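Local coordinates for protein cytochrome c (Pseudomonas aeruginosa, PDB 6RTE) that probably oxidises dihydro-heme d1 during heme d1 biosynthesis, as the dehydrogenase NirN, which joins a heme c domain to an eight-bladed beta-propeller, at residues H46-C50 with H51-R55; Q75-E78 with V79-G83. One frame throughout, in Å; residues are numbered along the deposited sequence.

Contact 1: H46-C50 with H51-R55. With HEC (heme c), chain C.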
loop_
_atom_site.group_PDB
_atom_site.type_symbol
_atom_site.label_atom_id
_atom_site.label_comp_id
_atom_site.label_asym_id
_atom_site.label_seq_id
_atom_site.Cartn_x
_atom_site.Cartn_y
_atom_site.Cartn_z
ATOM N N HIS A 46 -13.741 18.385 -23.837
ATOM C CA HIS A 46 -12.298 18.499 -23.689
ATOM C C HIS A 46 -11.633 17.353 -22.936
ATOM O O HIS A 46 -10.419 17.180 -23.069
ATOM C CB HIS A 46 -11.939 19.803 -22.954
ATOM C CG HIS A 46 -12.407 21.039 -23.654
ATOM N ND1 HIS A 46 -11.628 21.714 -24.569
ATOM C CD2 HIS A 46 -13.572 21.723 -23.571
ATOM C CE1 HIS A 46 -12.295 22.760 -25.020
ATOM N NE2 HIS A 46 -13.477 22.788 -24.430
ATOM N N CYS A 47 -12.378 16.591 -22.153
ATOM C CA CYS A 47 -11.771 15.688 -21.177
ATOM C C CYS A 47 -12.188 14.239 -21.349
ATOM O O CYS A 47 -11.360 13.342 -21.171
ATOM C CB CYS A 47 -12.142 16.151 -19.761
ATOM S SG CYS A 47 -12.059 17.960 -19.527
ATOM N N GLN A 48 -13.452 13.994 -21.699
ATOM C CA GLN A 48 -13.983 12.639 -21.730
ATOM C C GLN A 48 -13.175 11.717 -22.632
ATOM O O GLN A 48 -13.178 10.496 -22.421
ATOM C CB GLN A 48 -15.441 12.674 -22.179
ATOM C CG GLN A 48 -15.998 11.320 -22.555
ATOM C CD GLN A 48 -17.501 11.270 -22.440
ATOM O OE1 GLN A 48 -18.113 12.122 -21.797
ATOM N NE2 GLN A 48 -18.110 10.266 -23.061
ATOM N N ALA A 49 -12.480 12.270 -23.631
ATOM C CA ALA A 49 -11.725 11.444 -24.566
ATOM C C ALA A 49 -10.751 10.530 -23.835
ATOM O O ALA A 49 -10.579 9.364 -24.212
ATOM C CB ALA A 49 -10.969 12.327 -25.562
ATOM N N CYS A 50 -10.111 11.040 -22.787
ATOM C CA CYS A 50 -9.077 10.309 -22.064
ATOM C C CYS A 50 -9.508 9.860 -20.681
ATOM O O CYS A 50 -9.148 8.760 -20.254
ATOM C CB CYS A 50 -7.821 11.173 -21.921
ATOM S SG CYS A 50 -7.052 11.670 -23.468
ATOM N N HIS A 51 -10.242 10.693 -19.953
ATOM C CA HIS A 51 -10.689 10.333 -18.612
ATOM C C HIS A 51 -11.990 9.550 -18.627
ATOM O O HIS A 51 -12.451 9.114 -17.568
ATOM C CB HIS A 51 -10.808 11.597 -17.761
ATOM C CG HIS A 51 -9.506 12.303 -17.587
ATOM N ND1 HIS A 51 -8.512 11.834 -16.761
ATOM C CD2 HIS A 51 -9.022 13.432 -18.155
ATOM C CE1 HIS A 51 -7.473 12.647 -16.820
ATOM N NE2 HIS A 51 -7.757 13.626 -17.662
ATOM N N GLY A 52 -12.577 9.353 -19.800
ATOM C CA GLY A 52 -13.632 8.385 -19.979
ATOM C C GLY A 52 -15.007 8.919 -19.624
ATOM O O GLY A 52 -15.173 9.938 -18.948
ATOM N N ALA A 53 -16.016 8.197 -20.097
ATOM C CA ALA A 53 -17.393 8.518 -19.761
ATOM C C ALA A 53 -17.618 8.322 -18.270
ATOM O O ALA A 53 -17.166 7.331 -17.682
ATOM C CB ALA A 53 -18.350 7.640 -20.567
ATOM N N GLY A 54 -18.314 9.273 -17.656
ATOM C CA GLY A 54 -18.571 9.226 -16.235
ATOM C C GLY A 54 -17.380 9.539 -15.352
ATOM O O GLY A 54 -17.485 9.404 -14.130
ATOM N N ARG A 55 -16.260 9.958 -15.931
ATOM C CA ARG A 55 -15.016 10.201 -15.208
ATOM C C ARG A 55 -14.404 8.913 -14.672
ATOM O O ARG A 55 -13.582 8.956 -13.750
ATOM C CB ARG A 55 -15.216 11.187 -14.053
ATOM C CG ARG A 55 -15.801 12.545 -14.468
ATOM C CD ARG A 55 -15.842 13.475 -13.269
ATOM N NE ARG A 55 -17.128 13.417 -12.580
ATOM C CZ ARG A 55 -17.311 13.686 -11.287
ATOM N NH1 ARG A 55 -16.290 14.007 -10.518
ATOM N NH2 ARG A 55 -18.528 13.626 -10.762
HETATM FE FE HEC C . -6.272 14.895 -17.810
HETATM C CHA HEC C . -4.257 13.838 -15.327
HETATM C CHB HEC C . -8.103 16.776 -15.576
HETATM C CHC HEC C . -8.128 16.267 -20.427
HETATM C CHD HEC C . -4.905 12.702 -19.979
HETATM N NA HEC C . -6.205 15.254 -15.850
HETATM C C1A HEC C . -5.275 14.703 -15.000
HETATM C C2A HEC C . -5.517 15.164 -13.683
HETATM C C3A HEC C . -6.589 15.990 -13.751
HETATM C C4A HEC C . -7.027 16.044 -15.098
HETATM C CMA HEC C . -7.209 16.707 -12.590
HETATM C CAA HEC C . -4.730 14.801 -12.442
HETATM C CBA HEC C . -5.323 13.509 -11.853
HETATM C CGA HEC C . -4.603 12.930 -10.660
HETATM O O1A HEC C . -4.949 11.804 -10.221
HETATM O O2A HEC C . -3.675 13.536 -10.112
HETATM N NB HEC C . -7.844 16.277 -17.962
HETATM C C1B HEC C . -8.422 16.900 -16.940
HETATM C C2B HEC C . -9.457 17.752 -17.426
HETATM C C3B HEC C . -9.483 17.639 -18.789
HETATM C C4B HEC C . -8.418 16.666 -19.114
HETATM C CMB HEC C . -10.340 18.617 -16.576
HETATM C CAB HEC C . -10.309 18.305 -19.837
HETATM C CBB HEC C . -10.487 19.781 -19.485
HETATM N NC HEC C . -6.491 14.566 -19.860
HETATM C C1C HEC C . -7.285 15.207 -20.748
HETATM C C2C HEC C . -7.098 14.628 -22.021
HETATM C C3C HEC C . -6.161 13.611 -21.899
HETATM C C4C HEC C . -5.803 13.578 -20.518
HETATM C CMC HEC C . -7.819 15.085 -23.254
HETATM C CAC HEC C . -5.607 12.646 -22.871
HETATM C CBC HEC C . -4.710 13.123 -24.007
HETATM N ND HEC C . -4.906 13.584 -17.686
HETATM C C1D HEC C . -4.473 12.778 -18.659
HETATM C C2D HEC C . -3.402 11.903 -18.164
HETATM C C3D HEC C . -3.210 12.213 -16.878
HETATM C C4D HEC C . -4.182 13.273 -16.588
HETATM C CMD HEC C . -2.658 10.861 -18.956
HETATM C CAD HEC C . -2.224 11.575 -15.932
HETATM C CBD HEC C . -0.862 12.272 -15.996
HETATM C CGD HEC C . 0.153 11.670 -15.053
HETATM O O1D HEC C . 0.807 10.679 -15.412
HETATM O O2D HEC C . 0.359 12.142 -13.926
HETATM O O HOH W 1 -19.266 11.468 -19.343
#
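The carbonyl oxygen of Cys47 is gripped twice, by the backbone N of His51 and that of Cys50, which arrive from opposite faces of its carbonyl plane. The bond from His51 N to Cys47 O measures 3.1 Å. The next bond, Gly52 N to Gln48 O, is shorter at 2.9 Å. Gly52 then leaves the helix with positive phi, a conformation that suits glycine. Outside this turn Gln48 reaches over to Ala53, its NE2 lying 3.6 Å from Ala53 CB, and a water joins Gln48 OE1 to Gly54 N. On the heme side Cys47 SG is bonded covalently to CAB and Cys50 SG to CAC. His51, its CG anti to its carbonyl carbon (chi1 -62°), carries NE2 to the iron at 2.0 Å. Met89 supplies the other axial ligand, while the Pro61 carbonyl accepts a hydrogen bond from His51 ND1, which, with the iron bond at NE2, fixes the ring's rotation and probably makes the imidazole a stronger donor. Two thioether cysteines and a histidine in one tight helical turn are the CXXCH heme-attachment motif of c-type cytochromes.

Contact 2: Q75-E78 with V79-G83. With HEC (heme c), chain C.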
loop_
_atom_site.group_PDB
_atom_site.type_symbol
_atom_site.label_atom_id
_atom_site.label_comp_id
_atom_site.label_asym_id
_atom_site.label_seq_id
_atom_site.Cartn_x
_atom_site.Cartn_y
_atom_site.Cartn_z
ATOM N N GLN A 75 -4.806 22.453 -6.778
ATOM C CA GLN A 75 -3.780 21.736 -7.530
ATOM C C GLN A 75 -4.358 21.126 -8.801
ATOM O O GLN A 75 -3.699 21.122 -9.849
ATOM C CB GLN A 75 -3.146 20.661 -6.646
ATOM C CG GLN A 75 -2.507 21.225 -5.374
ATOM C CD GLN A 75 -2.109 20.147 -4.375
ATOM O OE1 GLN A 75 -2.706 19.066 -4.330
ATOM N NE2 GLN A 75 -1.090 20.437 -3.570
ATOM N N ALA A 76 -5.589 20.606 -8.733
ATOM C CA ALA A 76 -6.261 20.142 -9.946
ATOM C C ALA A 76 -6.420 21.280 -10.946
ATOM O O ALA A 76 -6.218 21.092 -12.152
ATOM C CB ALA A 76 -7.625 19.547 -9.606
ATOM N N ARG A 77 -6.786 22.471 -10.461
ATOM C CA ARG A 77 -6.947 23.615 -11.350
ATOM C C ARG A 77 -5.655 23.911 -12.101
ATOM O O ARG A 77 -5.674 24.175 -13.311
ATOM C CB ARG A 77 -7.382 24.832 -10.543
ATOM C CG ARG A 77 -7.917 25.976 -11.380
ATOM C CD ARG A 77 -8.469 27.081 -10.498
ATOM N NE ARG A 77 -9.096 28.131 -11.295
ATOM C CZ ARG A 77 -8.430 29.131 -11.865
ATOM N NH1 ARG A 77 -7.114 29.231 -11.723
ATOM N NH2 ARG A 77 -9.090 30.038 -12.579
ATOM N N GLU A 78 -4.519 23.873 -11.402
ATOM C CA GLU A 78 -3.253 24.172 -12.058
ATOM C C GLU A 78 -2.885 23.089 -13.058
ATOM O O GLU A 78 -2.308 23.393 -14.110
ATOM C CB GLU A 78 -2.150 24.351 -11.013
ATOM C CG GLU A 78 -2.355 25.548 -10.087
ATOM C CD GLU A 78 -2.089 26.888 -10.773
ATOM O OE1 GLU A 78 -1.855 26.906 -12.001
ATOM O OE2 GLU A 78 -2.111 27.927 -10.078
ATOM N N VAL A 79 -3.228 21.829 -12.757
ATOM C CA VAL A 79 -2.990 20.741 -13.694
ATOM C C VAL A 79 -3.833 20.923 -14.951
ATOM O O VAL A 79 -3.359 20.698 -16.072
ATOM C CB VAL A 79 -3.274 19.383 -13.021
ATOM C CG1 VAL A 79 -3.154 18.260 -14.036
ATOM C CG2 VAL A 79 -2.320 19.143 -11.863
ATOM N N ILE A 80 -5.096 21.328 -14.787
ATOM C CA ILE A 80 -5.966 21.519 -15.943
ATOM C C ILE A 80 -5.455 22.656 -16.820
ATOM O O ILE A 80 -5.573 22.613 -18.051
ATOM C CB ILE A 80 -7.413 21.785 -15.482
ATOM C CG1 ILE A 80 -7.996 20.539 -14.818
ATOM C CG2 ILE A 80 -8.266 22.251 -16.664
ATOM C CD1 ILE A 80 -9.312 20.795 -14.087
ATOM N N LEU A 81 -4.889 23.696 -16.209
ATOM C CA LEU A 81 -4.521 24.881 -16.975
ATOM C C LEU A 81 -3.157 24.730 -17.636
ATOM O O LEU A 81 -2.989 25.092 -18.808
ATOM C CB LEU A 81 -4.535 26.115 -16.070
ATOM C CG LEU A 81 -5.921 26.567 -15.616
ATOM C CD1 LEU A 81 -5.811 27.693 -14.610
ATOM C CD2 LEU A 81 -6.764 26.988 -16.811
ATOM N N HIS A 82 -2.177 24.201 -16.907
ATOM C CA HIS A 82 -0.804 24.150 -17.388
ATOM C C HIS A 82 -0.323 22.737 -17.668
ATOM O O HIS A 82 0.762 22.570 -18.237
ATOM C CB HIS A 82 0.116 24.821 -16.363
ATOM C CG HIS A 82 -0.319 26.204 -15.996
ATOM N ND1 HIS A 82 -0.635 26.569 -14.704
ATOM C CD2 HIS A 82 -0.524 27.305 -16.759
ATOM C CE1 HIS A 82 -1.000 27.839 -14.686
ATOM N NE2 HIS A 82 -0.941 28.307 -15.920
ATOM N N GLY A 83 -1.106 21.725 -17.308
ATOM C CA GLY A 83 -0.718 20.360 -17.540
ATOM C C GLY A 83 0.236 19.875 -16.473
ATOM O O GLY A 83 0.655 20.608 -15.576
HETATM FE FE HEC C . -6.272 14.895 -17.810
HETATM C CHA HEC C . -4.257 13.838 -15.327
HETATM C CHB HEC C . -8.103 16.776 -15.576
HETATM C CHC HEC C . -8.128 16.267 -20.427
HETATM C CHD HEC C . -4.905 12.702 -19.979
HETATM N NA HEC C . -6.205 15.254 -15.850
HETATM C C1A HEC C . -5.275 14.703 -15.000
HETATM C C2A HEC C . -5.517 15.164 -13.683
HETATM C C3A HEC C . -6.589 15.990 -13.751
HETATM C C4A HEC C . -7.027 16.044 -15.098
HETATM C CMA HEC C . -7.209 16.707 -12.590
HETATM C CAA HEC C . -4.730 14.801 -12.442
HETATM C CBA HEC C . -5.323 13.509 -11.853
HETATM C CGA HEC C . -4.603 12.930 -10.660
HETATM O O1A HEC C . -4.949 11.804 -10.221
HETATM O O2A HEC C . -3.675 13.536 -10.112
HETATM N NB HEC C . -7.844 16.277 -17.962
HETATM C C1B HEC C . -8.422 16.900 -16.940
HETATM C C2B HEC C . -9.457 17.752 -17.426
HETATM C C3B HEC C . -9.483 17.639 -18.789
HETATM C C4B HEC C . -8.418 16.666 -19.114
HETATM C CMB HEC C . -10.340 18.617 -16.576
HETATM C CAB HEC C . -10.309 18.305 -19.837
HETATM C CBB HEC C . -10.487 19.781 -19.485
HETATM N NC HEC C . -6.491 14.566 -19.860
HETATM C C1C HEC C . -7.285 15.207 -20.748
HETATM C C2C HEC C . -7.098 14.628 -22.021
HETATM C C3C HEC C . -6.161 13.611 -21.899
HETATM C C4C HEC C . -5.803 13.578 -20.518
HETATM C CMC HEC C . -7.819 15.085 -23.254
HETATM C CAC HEC C . -5.607 12.646 -22.871
HETATM C CBC HEC C . -4.710 13.123 -24.007
HETATM N ND HEC C . -4.906 13.584 -17.686
HETATM C C1D HEC C . -4.473 12.778 -18.659
HETATM C C2D HEC C . -3.402 11.903 -18.164
HETATM C C3D HEC C . -3.210 12.213 -16.878
HETATM C C4D HEC C . -4.182 13.273 -16.588
HETATM C CMD HEC C . -2.658 10.861 -18.956
HETATM C CAD HEC C . -2.224 11.575 -15.932
HETATM C CBD HEC C . -0.862 12.272 -15.996
HETATM C CGD HEC C . 0.153 11.670 -15.053
HETATM O O1D HEC C . 0.807 10.679 -15.412
HETATM O O2D HEC C . 0.359 12.142 -13.926
#
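This is a local contact between successive turns of one helix, 73-82, in the cytochrome c domain, where one side of the helix lies against the heme c. Four backbone bonds of the i to i+4 kind tie the turns together, from Val79 N to Gln75 O through to His82 N to Glu78 O. The shorter ones, Ile80 N to Ala76 O and His82 N to Glu78 O, are both 2.9 Å.

The side that meets the porphyrin is apolar. Ile80 packs against a methyl at the heme rim, sending its CD1 to within 3.5 Å of CMB, and its CG1 also rests against the Ala76 carbonyl oxygen. Val79 holds CG1 anti to its backbone N (chi1 175°), which sets that methyl 3.9 Å from heme C2A; its other branch, CG2, packs against Gln75 O at 3.1 Å. Val79 thus covers the heme on the side away from the proximal histidine, consistent with the class I cytochrome c fold, and it also touches Met89, the methionine ligand of the iron.

Away from the heme, Leu81 places CD1 over one face of the Arg77 guanidinium, 3.5 Å from NH1, while Arg77 is drawn toward helix 98-109 by salt bridges to Asp102 and Asp98. Glu78 bends at chi2 (-73°) and runs beside His82 in the same direction. Its carboxylate is nearly coplanar with the imidazole, 22° apart, and OE1 meets the ring edge in its plane, 3.0 Å from His82 CE1. The CB of Leu81 lies over the centre of one face of that ring. Beyond His82 the chain turns out of the helix at Gly83, whose positive phi favours glycine, with Gly83 N still bonded to Val79 O at 2.8 Å.

How the contacts relate
Contact 1 comes first along the chain and closes before contact 2 opens: helix 48-51 and helix 73-82 follow one another, and all four segments belong to the cytochrome c part of the protein. Their centres are 16 Å apart and their nearest atoms about 6 Å, without touching, so they are related through the heme c that both contact. Contact 1 holds the heme covalently and by its iron; contact 2 lines it with apolar side chains. His51 approaches one face of the heme and Val79 the other, as in class I cytochromes c with histidine and methionine ligands, in a domain well out from the centre of the chain.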